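Local coordinates for protein putative pore-forming toxin (Bacteroides vulgatus ATCC 8482, PDB 3KOG) that is of unknown function but may be a pore-forming toxin that acts at membranes, at residues A17-A28 / Q84-S95. Residues are numbered along the deposited sequence; the frame is centred on the assembly and turned at random.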
# COMPACT_ATOMS: atom_id res chain seq x y z
N ALA A 17 -1.09 -2.14 14.53
CA ALA A 17 -0.64 -2.05 13.15
C ALA A 17 -1.54 -1.07 12.43
O ALA A 17 -2.69 -0.84 12.81
CB ALA A 17 -0.74 -3.43 12.43
N LYS A 18 -1.04 -0.50 11.35
CA LYS A 18 -1.81 0.48 10.57
C LYS A 18 -1.48 0.39 9.14
O LYS A 18 -0.32 0.22 8.78
CB LYS A 18 -1.63 1.88 11.10
CG LYS A 18 -2.45 2.94 10.33
CD LYS A 18 -2.19 4.36 10.86
CE LYS A 18 -2.87 4.65 12.19
NZ LYS A 18 -2.56 6.13 12.43
N PHE A 19 -2.51 0.51 8.29
CA PHE A 19 -2.34 0.44 6.86
C PHE A 19 -3.26 1.44 6.20
O PHE A 19 -4.44 1.52 6.59
CB PHE A 19 -2.60 -0.96 6.34
CG PHE A 19 -2.07 -1.18 4.95
CD1 PHE A 19 -0.75 -1.54 4.75
CD2 PHE A 19 -2.89 -1.03 3.87
CE1 PHE A 19 -0.25 -1.73 3.50
CE2 PHE A 19 -2.41 -1.21 2.58
CZ PHE A 19 -1.05 -1.57 2.42
N ILE A 20 -2.70 2.26 5.31
CA ILE A 20 -3.45 3.30 4.58
C ILE A 20 -3.55 2.99 3.11
O ILE A 20 -2.55 2.75 2.44
CB ILE A 20 -2.82 4.67 4.82
CG1 ILE A 20 -2.85 4.99 6.33
CG2 ILE A 20 -3.56 5.78 4.03
CD1 ILE A 20 -1.98 6.21 6.72
N ILE A 21 -4.78 2.99 2.61
CA ILE A 21 -5.05 2.85 1.21
C ILE A 21 -5.45 4.19 0.61
O ILE A 21 -6.39 4.88 1.11
CB ILE A 21 -6.26 1.84 0.98
CG1 ILE A 21 -5.89 0.41 1.40
CG2 ILE A 21 -6.71 1.89 -0.55
CD1 ILE A 21 -7.15 -0.51 1.61
N THR A 22 -4.75 4.58 -0.43
CA THR A 22 -5.00 5.86 -1.10
C THR A 22 -5.50 5.65 -2.53
O THR A 22 -4.73 5.34 -3.43
CB THR A 22 -3.74 6.76 -1.08
OG1 THR A 22 -3.31 6.98 0.28
CG2 THR A 22 -4.01 8.09 -1.75
N PRO A 23 -6.80 5.86 -2.76
CA PRO A 23 -7.35 5.76 -4.11
C PRO A 23 -6.93 6.95 -4.97
O PRO A 23 -6.84 8.08 -4.47
CB PRO A 23 -8.89 5.78 -3.89
CG PRO A 23 -9.09 5.77 -2.46
CD PRO A 23 -7.85 6.07 -1.75
N VAL A 24 -6.61 6.64 -6.22
CA VAL A 24 -6.33 7.60 -7.26
C VAL A 24 -7.33 7.27 -8.41
O VAL A 24 -7.31 6.12 -8.90
CB VAL A 24 -4.91 7.44 -7.78
CG1 VAL A 24 -4.65 8.45 -8.93
CG2 VAL A 24 -3.86 7.57 -6.64
N VAL A 25 -8.21 8.22 -8.78
CA VAL A 25 -9.27 7.96 -9.79
C VAL A 25 -8.86 8.64 -11.10
O VAL A 25 -8.65 9.89 -11.13
CB VAL A 25 -10.67 8.47 -9.35
CG1 VAL A 25 -11.76 8.06 -10.39
CG2 VAL A 25 -11.02 7.94 -7.93
N ILE A 26 -8.78 7.85 -12.16
CA ILE A 26 -8.37 8.33 -13.48
C ILE A 26 -9.51 8.26 -14.47
O ILE A 26 -10.12 7.20 -14.69
CB ILE A 26 -7.17 7.53 -14.05
CG1 ILE A 26 -5.99 7.57 -13.10
CG2 ILE A 26 -6.78 8.00 -15.51
CD1 ILE A 26 -5.45 8.99 -12.73
N ASP A 27 -9.79 9.39 -15.10
CA ASP A 27 -10.74 9.42 -16.15
C ASP A 27 -9.98 9.04 -17.44
O ASP A 27 -9.18 9.81 -17.92
CB ASP A 27 -11.30 10.82 -16.25
CG ASP A 27 -12.24 10.99 -17.40
OD1 ASP A 27 -12.56 10.04 -18.15
OD2 ASP A 27 -12.69 12.13 -17.55
N ALA A 28 -10.28 7.87 -17.95
CA ALA A 28 -9.54 7.27 -19.07
C ALA A 28 -9.80 8.00 -20.36
O ALA A 28 -9.03 7.88 -21.34
CB ALA A 28 -9.95 5.78 -19.22
N GLN A 84 3.55 -2.52 12.94
CA GLN A 84 3.86 -2.39 11.57
C GLN A 84 2.98 -1.32 10.93
O GLN A 84 1.82 -1.13 11.29
CB GLN A 84 3.71 -3.72 10.83
CG GLN A 84 4.69 -4.76 11.24
CD GLN A 84 4.68 -5.94 10.29
OE1 GLN A 84 3.75 -6.77 10.34
NE2 GLN A 84 5.72 -6.06 9.45
N PHE A 85 3.57 -0.62 9.99
CA PHE A 85 2.89 0.45 9.28
C PHE A 85 3.17 0.34 7.79
O PHE A 85 4.33 0.31 7.34
CB PHE A 85 3.33 1.82 9.80
CG PHE A 85 2.75 2.94 8.98
CD1 PHE A 85 1.41 3.28 9.09
CD2 PHE A 85 3.51 3.51 7.94
CE1 PHE A 85 0.82 4.28 8.25
CE2 PHE A 85 2.93 4.49 7.08
CZ PHE A 85 1.58 4.88 7.26
N GLY A 86 2.10 0.38 6.98
CA GLY A 86 2.20 0.34 5.54
C GLY A 86 1.18 1.25 4.86
O GLY A 86 0.22 1.71 5.49
N ALA A 87 1.41 1.51 3.57
CA ALA A 87 0.48 2.28 2.78
C ALA A 87 0.60 1.79 1.33
O ALA A 87 1.70 1.42 0.91
CB ALA A 87 0.80 3.78 2.88
N LYS A 88 -0.48 1.92 0.55
CA LYS A 88 -0.47 1.50 -0.87
C LYS A 88 -1.46 2.41 -1.58
O LYS A 88 -2.54 2.69 -1.02
CB LYS A 88 -1.01 0.06 -0.97
CG LYS A 88 -0.46 -0.78 -2.11
CD LYS A 88 -1.19 -2.16 -2.22
CE LYS A 88 -1.43 -2.94 -0.89
NZ LYS A 88 -1.34 -4.45 -0.94
N GLU A 89 -1.12 2.83 -2.77
CA GLU A 89 -2.06 3.52 -3.67
C GLU A 89 -2.82 2.53 -4.49
O GLU A 89 -2.30 1.45 -4.79
CB GLU A 89 -1.30 4.45 -4.64
CG GLU A 89 -0.75 5.64 -3.96
CD GLU A 89 -0.25 6.72 -4.94
OE1 GLU A 89 0.07 6.38 -6.10
OE2 GLU A 89 -0.20 7.91 -4.52
N VAL A 90 -4.06 2.85 -4.85
CA VAL A 90 -4.81 1.98 -5.74
C VAL A 90 -5.44 2.84 -6.81
O VAL A 90 -6.07 3.87 -6.50
CB VAL A 90 -5.89 1.16 -5.01
CG1 VAL A 90 -6.89 2.06 -4.29
CG2 VAL A 90 -6.58 0.12 -5.98
N THR A 91 -5.26 2.43 -8.05
CA THR A 91 -5.78 3.15 -9.21
C THR A 91 -7.18 2.58 -9.55
O THR A 91 -7.36 1.34 -9.68
CB THR A 91 -4.85 2.97 -10.41
OG1 THR A 91 -3.57 3.56 -10.12
CG2 THR A 91 -5.41 3.61 -11.72
N ILE A 92 -8.13 3.49 -9.69
CA ILE A 92 -9.44 3.20 -10.19
C ILE A 92 -9.58 3.86 -11.58
O ILE A 92 -9.50 5.08 -11.74
CB ILE A 92 -10.56 3.69 -9.24
CG1 ILE A 92 -10.39 3.08 -7.84
CG2 ILE A 92 -11.90 3.33 -9.80
CD1 ILE A 92 -9.90 4.09 -6.88
N ILE A 93 -9.82 3.04 -12.58
CA ILE A 93 -10.05 3.51 -13.96
C ILE A 93 -11.53 3.75 -14.22
O ILE A 93 -12.35 2.85 -14.06
CB ILE A 93 -9.56 2.41 -14.98
CG1 ILE A 93 -8.06 2.17 -14.80
CG2 ILE A 93 -9.93 2.76 -16.48
CD1 ILE A 93 -7.20 3.35 -15.01
N LEU A 94 -11.84 4.95 -14.70
CA LEU A 94 -13.16 5.29 -15.15
C LEU A 94 -13.09 5.44 -16.65
O LEU A 94 -12.23 6.15 -17.16
CB LEU A 94 -13.64 6.60 -14.55
CG LEU A 94 -13.86 6.60 -13.05
CD1 LEU A 94 -14.34 8.04 -12.63
CD2 LEU A 94 -14.82 5.56 -12.56
N SER A 95 -14.03 4.78 -17.33
CA SER A 95 -14.14 4.77 -18.79
C SER A 95 -15.59 4.46 -19.17
O SER A 95 -16.25 3.64 -18.52
CB SER A 95 -13.19 3.72 -19.36
OG SER A 95 -13.55 3.35 -20.68
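The F19 ring packs against the backbone of G86, in the room left because that residue has no side chain: bulk on one strand traded for space on its neighbour. The phenyl swings across to 84-95 because chi1 (-164°) sets CG opposite the backbone N: F19 CD1 comes within 3.4 Å of G86 C, A87 CA lies over one face, and K88 CE lies at the edge, near the ring plane, 3.6 Å from F19 CZ. The bent K88 chain then carries NZ to the carbonyl of T76. On the other face of the sheet F85 answers in kind, leaning toward 17-28 so that its edge meets K18 CB and I20 CD1, the latter 3.7 Å from CE1.

Further along, bumps and notches interdigitate on the face bearing F19. V90 CG1 fits between I21 and P23, 3.7 Å from I21 CG2; I92 CD1 abuts P23 CB at 3.6 Å; and V25 CG1 presses on L94 CD1 at a tight 3.4 Å. I21, V25, V90 and L94 also pack on strand 58-66, while I26, A28 and I93 meet helix 150-158 from the other side. Eleven backbone hydrogen bonds join the strands, from K18 N to Q84 O (2.9 Å) through A28 N to L94 O. One face thus packs on a separate three-stranded antiparallel sheet, as in a beta-sandwich, consistent with the transthyretin clan of DUF3869.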